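Local coordinates for bifunctional GH43-CE protein (Bacteroides eggerthii, PDB 6MLY) that probably hydrolyses xylan-derived chains as a family 43 beta-xylosidase and carries a second, esterase-type domain, in a human gut bacterium, at residues H50-V55 with Y73-N78; G312-D317 with F508-K513; W332-N337 with N368-R373; L400-Y405 with M481-G486. All coordinates share one frame; numbering follows the deposited sequence.

Interactions 1, 3 and 4 touch one another and reach the same antiparallel sheet. In it strand 51-52 pairs with 333-335, which pairs with 370-373; 488-491 follows, then 395-401. Interaction 1 lies in the family 43 glycosidase part of the chain, interactions 3 and 4 in the concanavalin A-like domain. The sheet thus crosses from one to the other. Interaction 2 uses strand 502-511 of a second antiparallel sheet and touches interaction 3, their centres about 15 Å apart. Along the chain interactions 1, 3 and 4 follow in series, and interactions 3 and 4 fall between the two segments of interaction 2. The shared sheet and the touching contacts join the predicted glycosidase part to the sandwich.

Interaction 1: residues H50-V55 with Y73-N78; sequences HMSPGV and YDTLAN
Gly54 and Tyr73 form an antiparallel hydrogen-bonded pair in the family 43 region, whose characteristic fold is a five-bladed beta-propeller. Tyr73 follows strand 66-71, an outer strand of one four-stranded sheet. The packing is tight here. Gly54 N donates to Tyr73 O over 3.1 Å in a nearly straight bond, 170° at the hydrogen. Tyr73 CG sits between its own backbone N and carbonyl carbon (chi1 68°), and the ring folds back over Gly54. Gly54 CA lies over one ring face, 4.0 Å from the centroid, as a CH-pi contact. With no side chain on Gly54, the ring can rest directly on the backbone. Val55 CG2 adds an apolar touch at 3.8 Å from Tyr73 CE2, the two side chains crossing at about a right angle. Val55 also packs on Leu109 and Thr111.

Toward Asp74 and Thr75 the contact loosens, and both residues are exposed. The Asp74 side chain points away from the partner segment, but the backbone carbonyl stays engaged. Pro53, after a cis peptide bond, brings its CA to 3.3 Å from Asp74 O. The same oxygen accepts a hydrogen bond from Ser52 OG at 2.7 Å, the donor tilted 29° from the carbonyl plane.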
loop_
_atom_site.group_PDB
_atom_site.type_symbol
_atom_site.label_atom_id
_atom_site.label_comp_id
_atom_site.label_asym_id
_atom_site.label_seq_id
_atom_site.Cartn_x
_atom_site.Cartn_y
_atom_site.Cartn_z
ATOM N N HIS A 50 -18.744 -6.789 -8.017
ATOM C CA HIS A 50 -18.705 -8.227 -7.755
ATOM C C HIS A 50 -18.813 -8.528 -6.255
ATOM O O HIS A 50 -18.708 -9.684 -5.865
ATOM C CB HIS A 50 -17.425 -8.836 -8.341
ATOM C CG HIS A 50 -16.187 -8.170 -7.845
ATOM N ND1 HIS A 50 -15.494 -7.257 -8.605
ATOM C CD2 HIS A 50 -15.559 -8.232 -6.654
ATOM C CE1 HIS A 50 -14.475 -6.801 -7.918
ATOM N NE2 HIS A 50 -14.489 -7.385 -6.716
ATOM N N MET A 51 -19.025 -7.498 -5.427
ATOM C CA MET A 51 -19.198 -7.681 -3.988
ATOM C C MET A 51 -20.609 -8.202 -3.681
ATOM O O MET A 51 -21.546 -8.002 -4.447
ATOM C CB MET A 51 -18.978 -6.373 -3.222
ATOM C CG MET A 51 -17.627 -5.731 -3.467
ATOM S SD MET A 51 -16.209 -6.836 -3.197
ATOM C CE MET A 51 -16.072 -6.759 -1.414
ATOM N N SER A 52 -20.728 -8.851 -2.521
ATOM C CA SER A 52 -21.954 -9.427 -2.009
ATOM C C SER A 52 -22.066 -9.089 -0.522
ATOM O O SER A 52 -21.203 -9.500 0.255
ATOM C CB SER A 52 -21.964 -10.918 -2.246
ATOM O OG SER A 52 -22.916 -11.573 -1.419
ATOM N N PRO A 53 -23.113 -8.350 -0.117
ATOM C CA PRO A 53 -24.234 -7.912 -0.940
ATOM C C PRO A 53 -23.905 -6.785 -1.935
ATOM O O PRO A 53 -22.785 -6.242 -1.915
ATOM C CB PRO A 53 -25.263 -7.415 0.087
ATOM C CG PRO A 53 -24.423 -6.908 1.219
ATOM C CD PRO A 53 -23.274 -7.892 1.271
ATOM N N GLY A 54 -24.898 -6.458 -2.785
ATOM C CA GLY A 54 -24.748 -5.566 -3.948
ATOM C C GLY A 54 -25.633 -4.330 -3.875
ATOM O O GLY A 54 -26.610 -4.296 -3.129
ATOM N N VAL A 55 -25.276 -3.323 -4.687
ATOM C CA VAL A 55 -25.957 -2.015 -4.798
ATOM C C VAL A 55 -26.207 -1.454 -3.398
ATOM O O VAL A 55 -27.320 -1.529 -2.884
ATOM C CB VAL A 55 -27.263 -2.092 -5.618
ATOM C CG1 VAL A 55 -27.767 -0.705 -5.995
ATOM C CG2 VAL A 55 -27.117 -2.953 -6.865
ATOM N N TYR A 73 -29.672 -6.287 -3.018
ATOM C CA TYR A 73 -29.713 -7.750 -3.046
ATOM C C TYR A 73 -28.544 -8.327 -2.241
ATOM O O TYR A 73 -27.616 -7.615 -1.902
ATOM C CB TYR A 73 -29.715 -8.263 -4.489
ATOM C CG TYR A 73 -28.440 -8.037 -5.265
ATOM C CD1 TYR A 73 -27.340 -8.873 -5.109
ATOM C CD2 TYR A 73 -28.343 -7.002 -6.184
ATOM C CE1 TYR A 73 -26.172 -8.672 -5.830
ATOM C CE2 TYR A 73 -27.183 -6.792 -6.913
ATOM C CZ TYR A 73 -26.095 -7.628 -6.735
ATOM O OH TYR A 73 -24.966 -7.407 -7.463
ATOM N N ASP A 74 -28.631 -9.637 -1.974
ATOM C CA ASP A 74 -27.662 -10.410 -1.202
ATOM C C ASP A 74 -26.654 -11.059 -2.159
ATOM O O ASP A 74 -25.456 -10.791 -2.072
ATOM C CB ASP A 74 -28.363 -11.464 -0.340
ATOM C CG ASP A 74 -28.323 -11.175 1.150
ATOM O OD1 ASP A 74 -29.328 -10.632 1.675
ATOM O OD2 ASP A 74 -27.284 -11.523 1.783
ATOM N N THR A 75 -27.155 -11.926 -3.046
ATOM C CA THR A 75 -26.379 -12.502 -4.144
ATOM C C THR A 75 -27.099 -12.197 -5.465
ATOM O O THR A 75 -28.327 -12.108 -5.517
ATOM C CB THR A 75 -26.132 -14.002 -3.938
ATOM O OG1 THR A 75 -27.359 -14.639 -3.593
ATOM C CG2 THR A 75 -25.128 -14.296 -2.845
ATOM N N LEU A 76 -26.303 -12.036 -6.525
ATOM C CA LEU A 76 -26.762 -11.612 -7.839
ATOM C C LEU A 76 -27.288 -12.826 -8.616
ATOM O O LEU A 76 -28.380 -12.786 -9.175
ATOM C CB LEU A 76 -25.585 -10.939 -8.552
ATOM C CG LEU A 76 -25.784 -10.552 -10.015
ATOM C CD1 LEU A 76 -27.091 -9.786 -10.227
ATOM C CD2 LEU A 76 -24.593 -9.736 -10.502
ATOM N N ALA A 77 -26.499 -13.905 -8.641
ATOM C CA ALA A 77 -26.865 -15.130 -9.351
ATOM C C ALA A 77 -26.022 -16.311 -8.850
ATOM O O ALA A 77 -24.895 -16.138 -8.369
ATOM C CB ALA A 77 -26.696 -14.926 -10.838
ATOM N N ASN A 78 -26.593 -17.513 -8.986
ATOM C CA ASN A 78 -25.977 -18.763 -8.570
ATOM C C ASN A 78 -25.319 -19.420 -9.791
ATOM O O ASN A 78 -25.761 -20.480 -10.233
ATOM C CB ASN A 78 -27.012 -19.679 -7.909
ATOM C CG ASN A 78 -26.407 -20.895 -7.237
ATOM O OD1 ASN A 78 -25.255 -20.873 -6.802
ATOM N ND2 ASN A 78 -27.181 -21.962 -7.132
#

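Interaction 2: residues G312-D317 with F508-K513; sequences GIVASD and FKIEDK
Ile510 holds CG1 anti to its backbone N (chi1 -170°), and its second torsion is also extended, so that CD1 reaches Val314. Ser316 turns OG beside its own backbone N (chi1 -59°), where OG accepts a hydrogen bond from Ile510 N at 3.2 Å. Ile510 CD1 touches Val314 CB at 3.9 Å, the side chains crossing at about a right angle. Ile510 CG2 rests on the backbone at Ala315 C. An alanine at Ile510 would probably leave a gap beside Val314 and over the Ala315 peptide. Strand 502-511 belongs to a sheet of the concanavalin A-like beta-sandwich, and loop 312-317 is pinned near the end of this strand by one antiparallel hydrogen-bonded pair, Asp317 with Phe508. Asp317 N donates to Phe508 O at 2.8 Å, and Phe508 N donates back to Asp317 O at 2.9 Å. The Asp317 carboxylate forms a salt bridge with Arg321 and a hydrogen bond with Trp332 NE1. Ala315 O meets the Phe508 ring at its edge, 4.0 Å from CD2.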
loop_
_atom_site.group_PDB
_atom_site.type_symbol
_atom_site.label_atom_id
_atom_site.label_comp_id
_atom_site.label_asym_id
_atom_site.label_seq_id
_atom_site.Cartn_x
_atom_site.Cartn_y
_atom_site.Cartn_z
ATOM N N GLY A 312 -19.695 5.305 9.299
ATOM C CA GLY A 312 -20.746 5.344 8.260
ATOM C C GLY A 312 -20.482 4.389 7.101
ATOM O O GLY A 312 -21.367 3.619 6.708
ATOM N N ILE A 313 -19.258 4.451 6.558
ATOM C CA ILE A 313 -18.846 3.714 5.349
ATOM C C ILE A 313 -17.900 2.562 5.724
ATOM O O ILE A 313 -17.861 1.538 5.034
ATOM C CB ILE A 313 -18.177 4.666 4.338
ATOM C CG1 ILE A 313 -18.904 6.011 4.224
ATOM C CG2 ILE A 313 -18.017 3.988 2.985
ATOM C CD1 ILE A 313 -20.276 5.924 3.618
ATOM N N VAL A 314 -17.100 2.768 6.778
ATOM C CA VAL A 314 -16.195 1.749 7.361
ATOM C C VAL A 314 -16.288 1.852 8.885
ATOM O O VAL A 314 -16.297 2.952 9.425
ATOM C CB VAL A 314 -14.739 1.928 6.893
ATOM C CG1 VAL A 314 -14.571 1.625 5.414
ATOM C CG2 VAL A 314 -14.200 3.313 7.212
ATOM N N ALA A 315 -16.364 0.703 9.562
ATOM C CA ALA A 315 -16.425 0.668 11.019
ATOM C C ALA A 315 -15.623 -0.526 11.553
ATOM O O ALA A 315 -15.460 -1.530 10.854
ATOM C CB ALA A 315 -17.862 0.615 11.463
ATOM N N SER A 316 -15.115 -0.390 12.788
ATOM C CA SER A 316 -14.506 -1.494 13.543
ATOM C C SER A 316 -15.601 -2.493 13.928
ATOM O O SER A 316 -16.773 -2.115 13.987
ATOM C CB SER A 316 -13.787 -0.991 14.775
ATOM O OG SER A 316 -12.763 -0.069 14.434
ATOM N N ASP A 317 -15.213 -3.749 14.185
ATOM C CA ASP A 317 -16.144 -4.795 14.609
ATOM C C ASP A 317 -15.472 -5.681 15.659
ATOM O O ASP A 317 -14.476 -6.333 15.372
ATOM C CB ASP A 317 -16.622 -5.648 13.429
ATOM C CG ASP A 317 -17.994 -6.284 13.617
ATOM O OD1 ASP A 317 -18.507 -6.276 14.758
ATOM O OD2 ASP A 317 -18.548 -6.779 12.616
ATOM N N PHE A 508 -11.921 -6.656 14.046
ATOM C CA PHE A 508 -11.299 -5.822 13.029
ATOM C C PHE A 508 -11.387 -4.374 13.514
ATOM O O PHE A 508 -12.393 -3.973 14.079
ATOM C CB PHE A 508 -11.970 -6.002 11.663
ATOM C CG PHE A 508 -11.537 -5.011 10.610
ATOM C CD1 PHE A 508 -10.483 -5.292 9.754
ATOM C CD2 PHE A 508 -12.182 -3.792 10.476
ATOM C CE1 PHE A 508 -10.083 -4.378 8.791
ATOM C CE2 PHE A 508 -11.783 -2.880 9.511
ATOM C CZ PHE A 508 -10.731 -3.171 8.673
ATOM N N LYS A 509 -10.308 -3.616 13.311
ATOM C CA LYS A 509 -10.220 -2.244 13.777
ATOM C C LYS A 509 -9.701 -1.390 12.622
ATOM O O LYS A 509 -8.761 -1.794 11.944
ATOM C CB LYS A 509 -9.307 -2.150 15.005
ATOM C CG LYS A 509 -9.778 -1.192 16.092
ATOM C CD LYS A 509 -8.925 0.048 16.233
ATOM C CE LYS A 509 -7.629 -0.219 16.958
ATOM N NZ LYS A 509 -6.979 1.048 17.361
ATOM N N ILE A 510 -10.339 -0.233 12.409
ATOM C CA ILE A 510 -9.964 0.693 11.348
ATOM C C ILE A 510 -9.984 2.120 11.904
ATOM O O ILE A 510 -10.893 2.497 12.654
ATOM C CB ILE A 510 -10.876 0.538 10.115
ATOM C CG1 ILE A 510 -10.338 1.331 8.921
ATOM C CG2 ILE A 510 -12.317 0.914 10.441
ATOM C CD1 ILE A 510 -11.019 1.013 7.613
ATOM N N GLU A 511 -8.981 2.905 11.491
ATOM C CA GLU A 511 -8.764 4.267 11.962
ATOM C C GLU A 511 -8.221 5.116 10.804
ATOM O O GLU A 511 -7.530 4.611 9.918
ATOM C CB GLU A 511 -7.827 4.253 13.174
ATOM C CG GLU A 511 -6.598 3.373 12.991
ATOM C CD GLU A 511 -5.878 2.976 14.269
ATOM O OE1 GLU A 511 -6.426 3.220 15.366
ATOM O OE2 GLU A 511 -4.769 2.409 14.161
ATOM N N ASP A 512 -8.564 6.411 10.820
ATOM C CA ASP A 512 -8.186 7.364 9.763
ATOM C C ASP A 512 -6.854 8.032 10.128
ATOM O O ASP A 512 -6.417 8.966 9.451
ATOM C CB ASP A 512 -9.286 8.400 9.509
ATOM C CG ASP A 512 -9.808 9.102 10.755
ATOM O OD1 ASP A 512 -8.987 9.651 11.517
ATOM O OD2 ASP A 512 -11.042 9.100 10.945
ATOM N N LYS A 513 -6.238 7.554 11.213
ATOM C CA LYS A 513 -4.890 7.921 11.594
ATOM C C LYS A 513 -3.899 7.056 10.804
ATOM O O LYS A 513 -4.282 6.102 10.118
ATOM C CB LYS A 513 -4.711 7.756 13.107
#

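Interaction 3: residues W332-N337 with N368-R373; sequences WQWNHN and NILTQR
Trp332 is clasped by Leu370 and Gln372, next to an antiparallel strand pair in the concanavalin A-like beta-sandwich. Leu370 CD2 covers one face of its six-membered ring, 3.7 Å from the centroid. Gln372 covers the opposite face, with CG in CH-pi contact and NE2 closest to Trp332 CE2 and CZ2, 3.4 Å away. The amide plane stands nearly upright on the indole, 89° apart, and NE2 is hydrogen-bonded to Ala315 O.

At Gln333 the backbones pair. Gln333 N donates to Thr371 O at 3.0 Å, in the carbonyl plane; the return bond from Thr371 N to Gln333 O is weak. The axes of strands 333-335 and 370-373 are 119° apart, far from exactly antiparallel. Trp334 then faces Leu370 as a non-hydrogen-bonded pair. Leu370 CG, anti to its backbone N (chi1 -172°), comes up against Trp332 CE3; the two methyls meet one indole each. Leu370 CD1 sits over the centre of the Trp334 six-membered ring, 3.5 Å from the centroid. Asn335 N donates to Ile369 O at 2.9 Å, and Asn335 CB lies beside Ile369 CB. Asn335 ND2 is hydrogen-bonded to Tyr91 OH. His336 ND1 donates to Asn335 OD1 at 3.1 Å, with that oxygen in the imidazole plane.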
loop_
_atom_site.group_PDB
_atom_site.type_symbol
_atom_site.label_atom_id
_atom_site.label_comp_id
_atom_site.label_asym_id
_atom_site.label_seq_id
_atom_site.Cartn_x
_atom_site.Cartn_y
_atom_site.Cartn_z
ATOM N N TRP A 332 -19.623 -4.256 5.916
ATOM C CA TRP A 332 -19.062 -5.512 5.416
ATOM C C TRP A 332 -19.712 -5.909 4.086
ATOM O O TRP A 332 -20.938 -5.834 3.937
ATOM C CB TRP A 332 -19.234 -6.633 6.445
ATOM C CG TRP A 332 -18.387 -6.500 7.676
ATOM C CD1 TRP A 332 -18.824 -6.282 8.948
ATOM C CD2 TRP A 332 -16.957 -6.610 7.758
ATOM N NE1 TRP A 332 -17.769 -6.245 9.816
ATOM C CE2 TRP A 332 -16.611 -6.444 9.116
ATOM C CE3 TRP A 332 -15.935 -6.825 6.827
ATOM C CZ2 TRP A 332 -15.288 -6.488 9.559
ATOM C CZ3 TRP A 332 -14.627 -6.875 7.264
ATOM C CH2 TRP A 332 -14.312 -6.703 8.612
ATOM N N GLN A 333 -18.864 -6.334 3.138
ATOM C CA GLN A 333 -19.270 -6.999 1.896
ATOM C C GLN A 333 -18.224 -8.079 1.573
ATOM O O GLN A 333 -17.024 -7.819 1.639
ATOM C CB GLN A 333 -19.390 -6.013 0.722
ATOM C CG GLN A 333 -20.015 -4.661 1.060
ATOM C CD GLN A 333 -20.178 -3.773 -0.154
ATOM O OE1 GLN A 333 -20.101 -4.231 -1.290
ATOM N NE2 GLN A 333 -20.416 -2.487 0.070
ATOM N N TRP A 334 -18.690 -9.281 1.210
ATOM C CA TRP A 334 -17.828 -10.384 0.782
ATOM C C TRP A 334 -17.317 -10.135 -0.642
ATOM O O TRP A 334 -17.885 -9.353 -1.390
ATOM C CB TRP A 334 -18.571 -11.724 0.841
ATOM C CG TRP A 334 -19.185 -12.049 2.168
ATOM C CD1 TRP A 334 -20.453 -11.760 2.579
ATOM C CD2 TRP A 334 -18.571 -12.768 3.250
ATOM N NE1 TRP A 334 -20.664 -12.234 3.845
ATOM C CE2 TRP A 334 -19.529 -12.858 4.282
ATOM C CE3 TRP A 334 -17.312 -13.341 3.451
ATOM C CZ2 TRP A 334 -19.263 -13.491 5.493
ATOM C CZ3 TRP A 334 -17.051 -13.968 4.648
ATOM C CH2 TRP A 334 -18.014 -14.041 5.654
ATOM N N ASN A 335 -16.234 -10.830 -0.998
ATOM C CA ASN A 335 -15.741 -10.922 -2.367
ATOM C C ASN A 335 -16.461 -12.089 -3.051
ATOM O O ASN A 335 -16.231 -13.249 -2.688
ATOM C CB ASN A 335 -14.224 -11.119 -2.401
ATOM C CG ASN A 335 -13.675 -11.381 -3.789
ATOM O OD1 ASN A 335 -14.162 -10.832 -4.777
ATOM N ND2 ASN A 335 -12.635 -12.199 -3.864
ATOM N N HIS A 336 -17.327 -11.767 -4.024
ATOM C CA HIS A 336 -18.164 -12.746 -4.715
ATOM C C HIS A 336 -19.117 -13.394 -3.703
ATOM O O HIS A 336 -19.158 -12.988 -2.539
ATOM C CB HIS A 336 -17.301 -13.772 -5.470
ATOM C CG HIS A 336 -16.797 -13.306 -6.795
ATOM N ND1 HIS A 336 -15.865 -12.294 -6.921
ATOM C CD2 HIS A 336 -17.061 -13.735 -8.047
ATOM C CE1 HIS A 336 -15.593 -12.106 -8.196
ATOM N NE2 HIS A 336 -16.314 -12.980 -8.907
ATOM N N ASN A 337 -19.891 -14.385 -4.162
ATOM C CA ASN A 337 -20.901 -15.040 -3.341
ATOM C C ASN A 337 -20.237 -15.803 -2.201
ATOM O O ASN A 337 -19.432 -16.701 -2.439
ATOM C CB ASN A 337 -21.783 -15.988 -4.155
ATOM C CG ASN A 337 -22.731 -15.248 -5.066
ATOM O OD1 ASN A 337 -22.771 -14.021 -5.053
ATOM N ND2 ASN A 337 -23.492 -15.984 -5.861
ATOM N N ASN A 368 -15.061 -16.519 0.786
ATOM C CA ASN A 368 -15.255 -16.005 2.140
ATOM C C ASN A 368 -14.115 -15.048 2.514
ATOM O O ASN A 368 -13.673 -15.014 3.663
ATOM C CB ASN A 368 -15.449 -17.142 3.148
ATOM C CG ASN A 368 -16.679 -17.975 2.841
ATOM O OD1 ASN A 368 -16.899 -18.366 1.698
ATOM N ND2 ASN A 368 -17.494 -18.244 3.848
ATOM N N ILE A 369 -13.668 -14.252 1.536
ATOM C CA ILE A 369 -12.834 -13.087 1.798
ATOM C C ILE A 369 -13.775 -11.929 2.167
ATOM O O ILE A 369 -14.602 -11.512 1.348
ATOM C CB ILE A 369 -11.927 -12.763 0.591
ATOM C CG1 ILE A 369 -11.019 -13.943 0.227
ATOM C CG2 ILE A 369 -11.119 -11.496 0.843
ATOM C CD1 ILE A 369 -10.101 -13.678 -0.946
ATOM N N LEU A 370 -13.641 -11.440 3.409
ATOM C CA LEU A 370 -14.518 -10.431 4.026
ATOM C C LEU A 370 -13.846 -9.055 3.935
ATOM O O LEU A 370 -12.662 -8.950 4.207
ATOM C CB LEU A 370 -14.744 -10.841 5.485
ATOM C CG LEU A 370 -15.781 -10.031 6.258
ATOM C CD1 LEU A 370 -17.185 -10.282 5.723
ATOM C CD2 LEU A 370 -15.710 -10.340 7.746
ATOM N N THR A 371 -14.601 -8.008 3.567
ATOM C CA THR A 371 -13.979 -6.732 3.182
ATOM C C THR A 371 -14.771 -5.504 3.650
ATOM O O THR A 371 -15.991 -5.535 3.761
ATOM C CB THR A 371 -13.827 -6.632 1.660
ATOM O OG1 THR A 371 -15.107 -6.295 1.128
ATOM C CG2 THR A 371 -13.309 -7.905 1.027
ATOM N N GLN A 372 -14.023 -4.423 3.903
ATOM C CA GLN A 372 -14.509 -3.050 3.965
ATOM C C GLN A 372 -13.670 -2.208 2.996
ATOM O O GLN A 372 -12.664 -2.679 2.477
ATOM C CB GLN A 372 -14.410 -2.486 5.382
ATOM C CG GLN A 372 -15.203 -3.271 6.415
ATOM C CD GLN A 372 -15.422 -2.502 7.697
ATOM O OE1 GLN A 372 -15.350 -1.275 7.735
ATOM N NE2 GLN A 372 -15.723 -3.223 8.762
ATOM N N ARG A 373 -14.090 -0.962 2.755
ATOM C CA ARG A 373 -13.376 -0.047 1.857
ATOM C C ARG A 373 -12.101 0.445 2.563
ATOM O O ARG A 373 -12.001 0.387 3.788
ATOM C CB ARG A 373 -14.288 1.120 1.445
ATOM C CG ARG A 373 -15.485 0.723 0.591
ATOM C CD ARG A 373 -16.436 1.882 0.329
ATOM N NE ARG A 373 -17.564 1.528 -0.532
ATOM C CZ ARG A 373 -18.705 0.984 -0.113
ATOM N NH1 ARG A 373 -18.979 0.915 1.177
ATOM N NH2 ARG A 373 -19.567 0.496 -0.987
#

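Interaction 4: residues L400-Y405 with M481-G486; sequences LFQRKY and MPHFMG
His483 and Gln402 bury the most surface here, with Arg403 next. They join two loops of the concanavalin A-like beta-sandwich: the turn leaving strand 395-401 and the loop before strand 488-491. Gln402 and His483 slide past each other in opposite directions. Gln402 CG, anti to its backbone N (chi1 -152°), comes to 3.4 Å from His483 CD2. The same ring carbon also meets Gln402 CA and C.

Arg403 N lies over one face of the His483 ring, 3.1 Å above the plane and toward the rim. Arg403 CB lies over the same face, 4.2 Å from the centroid, as a CH-pi contact. Phe401 approaches obliquely, with ring centroids 5.7 Å apart and planes at 36°. Tyr91, of the glycosidase part of the chain, also stacks on His483. An alanine in place of His483 would probably leave Tyr91 without its stacking partner and open a gap beside Gln402 CG and the Arg403 backbone.

The loop also nears the predicted catalytic region, as the Phe484 side chain is about 9 Å from that of Asp143. On the exposed side Arg403 crosses Pro482. Pro482 CG meets the guanidinium at its edge, 3.8 Å from Arg403 NH1.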
loop_
_atom_site.group_PDB
_atom_site.type_symbol
_atom_site.label_atom_id
_atom_site.label_comp_id
_atom_site.label_asym_id
_atom_site.label_seq_id
_atom_site.Cartn_x
_atom_site.Cartn_y
_atom_site.Cartn_z
ATOM N N LEU A 400 -4.555 -6.030 1.767
ATOM C CA LEU A 400 -4.960 -4.937 0.901
ATOM C C LEU A 400 -5.206 -5.550 -0.479
ATOM O O LEU A 400 -4.269 -6.028 -1.117
ATOM C CB LEU A 400 -3.872 -3.860 0.864
ATOM C CG LEU A 400 -3.529 -3.238 2.217
ATOM C CD1 LEU A 400 -2.355 -2.277 2.107
ATOM C CD2 LEU A 400 -4.730 -2.533 2.822
ATOM N N PHE A 401 -6.479 -5.548 -0.902
ATOM C CA PHE A 401 -6.984 -6.532 -1.852
ATOM C C PHE A 401 -7.395 -5.880 -3.179
ATOM O O PHE A 401 -8.317 -5.066 -3.227
ATOM C CB PHE A 401 -8.153 -7.296 -1.226
ATOM C CG PHE A 401 -8.744 -8.360 -2.114
ATOM C CD1 PHE A 401 -8.163 -9.616 -2.196
ATOM C CD2 PHE A 401 -9.883 -8.105 -2.865
ATOM C CE1 PHE A 401 -8.704 -10.595 -3.015
ATOM C CE2 PHE A 401 -10.428 -9.085 -3.681
ATOM C CZ PHE A 401 -9.840 -10.327 -3.754
ATOM N N GLN A 402 -6.674 -6.254 -4.244
ATOM C CA GLN A 402 -7.164 -6.199 -5.622
ATOM C C GLN A 402 -6.413 -7.259 -6.448
ATOM O O GLN A 402 -6.081 -8.317 -5.920
ATOM C CB GLN A 402 -7.059 -4.784 -6.196
ATOM C CG GLN A 402 -8.115 -4.513 -7.262
ATOM C CD GLN A 402 -7.878 -3.219 -7.996
ATOM O OE1 GLN A 402 -7.758 -2.160 -7.390
ATOM N NE2 GLN A 402 -7.820 -3.295 -9.314
ATOM N N ARG A 403 -6.178 -6.999 -7.741
ATOM C CA ARG A 403 -5.437 -7.909 -8.604
ATOM C C ARG A 403 -3.979 -7.921 -8.146
ATOM O O ARG A 403 -3.401 -8.981 -7.936
ATOM C CB ARG A 403 -5.527 -7.475 -10.069
ATOM C CG ARG A 403 -4.689 -8.311 -11.026
ATOM C CD ARG A 403 -4.518 -7.621 -12.366
ATOM N NE ARG A 403 -4.041 -8.529 -13.402
ATOM C CZ ARG A 403 -4.823 -9.228 -14.224
ATOM N NH1 ARG A 403 -6.139 -9.092 -14.172
ATOM N NH2 ARG A 403 -4.283 -10.057 -15.099
ATOM N N LYS A 404 -3.421 -6.713 -8.016
ATOM C CA LYS A 404 -2.118 -6.469 -7.438
ATOM C C LYS A 404 -2.288 -6.257 -5.931
ATOM O O LYS A 404 -2.312 -5.124 -5.457
ATOM C CB LYS A 404 -1.475 -5.265 -8.129
ATOM C CG LYS A 404 -1.299 -5.439 -9.630
ATOM C CD LYS A 404 -0.284 -4.507 -10.242
ATOM C CE LYS A 404 -0.006 -4.832 -11.693
ATOM N NZ LYS A 404 0.893 -3.827 -12.306
ATOM N N TYR A 405 -2.396 -7.376 -5.204
ATOM C CA TYR A 405 -2.760 -7.401 -3.783
ATOM C C TYR A 405 -1.500 -7.459 -2.918
ATOM O O TYR A 405 -0.397 -7.601 -3.438
ATOM C CB TYR A 405 -3.653 -8.606 -3.472
ATOM C CG TYR A 405 -3.086 -9.942 -3.881
ATOM C CD1 TYR A 405 -3.485 -10.550 -5.061
ATOM C CD2 TYR A 405 -2.154 -10.606 -3.098
ATOM C CE1 TYR A 405 -2.973 -11.776 -5.452
ATOM C CE2 TYR A 405 -1.634 -11.834 -3.474
ATOM C CZ TYR A 405 -2.046 -12.424 -4.657
ATOM O OH TYR A 405 -1.552 -13.633 -5.053
ATOM N N MET A 481 -7.644 -2.683 -13.830
ATOM C CA MET A 481 -8.977 -3.086 -14.317
ATOM C C MET A 481 -8.838 -4.390 -15.101
ATOM O O MET A 481 -8.349 -4.369 -16.229
ATOM C CB MET A 481 -9.592 -2.013 -15.226
ATOM N N PRO A 482 -9.258 -5.527 -14.520
ATOM C CA PRO A 482 -9.906 -5.649 -13.219
ATOM C C PRO A 482 -8.942 -5.338 -12.075
ATOM O O PRO A 482 -7.743 -5.207 -12.317
ATOM C CB PRO A 482 -10.387 -7.111 -13.142
ATOM C CG PRO A 482 -9.702 -7.807 -14.288
ATOM C CD PRO A 482 -9.504 -6.726 -15.323
ATOM N N HIS A 483 -9.443 -5.234 -10.831
ATOM C CA HIS A 483 -10.816 -5.530 -10.439
ATOM C C HIS A 483 -11.751 -4.320 -10.618
ATOM O O HIS A 483 -12.936 -4.414 -10.277
ATOM C CB HIS A 483 -10.857 -6.022 -8.979
ATOM C CG HIS A 483 -10.023 -7.230 -8.693
ATOM N ND1 HIS A 483 -9.721 -8.178 -9.655
ATOM C CD2 HIS A 483 -9.455 -7.670 -7.547
ATOM C CE1 HIS A 483 -8.984 -9.135 -9.116
ATOM N NE2 HIS A 483 -8.808 -8.847 -7.822
ATOM N N PHE A 484 -11.230 -3.190 -11.118
ATOM C CA PHE A 484 -12.043 -1.984 -11.431
ATOM C C PHE A 484 -12.684 -1.427 -10.148
ATOM O O PHE A 484 -13.740 -0.784 -10.193
ATOM C CB PHE A 484 -13.120 -2.312 -12.472
ATOM C CG PHE A 484 -13.573 -1.171 -13.353
ATOM C CD1 PHE A 484 -14.290 -1.436 -14.510
ATOM C CD2 PHE A 484 -13.293 0.156 -13.047
ATOM C CE1 PHE A 484 -14.726 -0.408 -15.333
ATOM C CE2 PHE A 484 -13.721 1.182 -13.874
ATOM C CZ PHE A 484 -14.437 0.899 -15.014
ATOM N N MET A 485 -12.018 -1.665 -9.014
ATOM C CA MET A 485 -12.530 -1.341 -7.699
ATOM C C MET A 485 -11.379 -0.789 -6.853
ATOM O O MET A 485 -10.211 -0.994 -7.182
ATOM C CB MET A 485 -13.108 -2.595 -7.040
ATOM C CG MET A 485 -13.870 -2.331 -5.757
ATOM S SD MET A 485 -14.382 -3.865 -4.958
ATOM C CE MET A 485 -15.557 -4.476 -6.164
ATOM N N GLY A 486 -11.730 -0.061 -5.789
ATOM C CA GLY A 486 -10.775 0.407 -4.802
ATOM C C GLY A 486 -10.150 -0.757 -4.056
ATOM O O GLY A 486 -10.699 -1.868 -4.033
#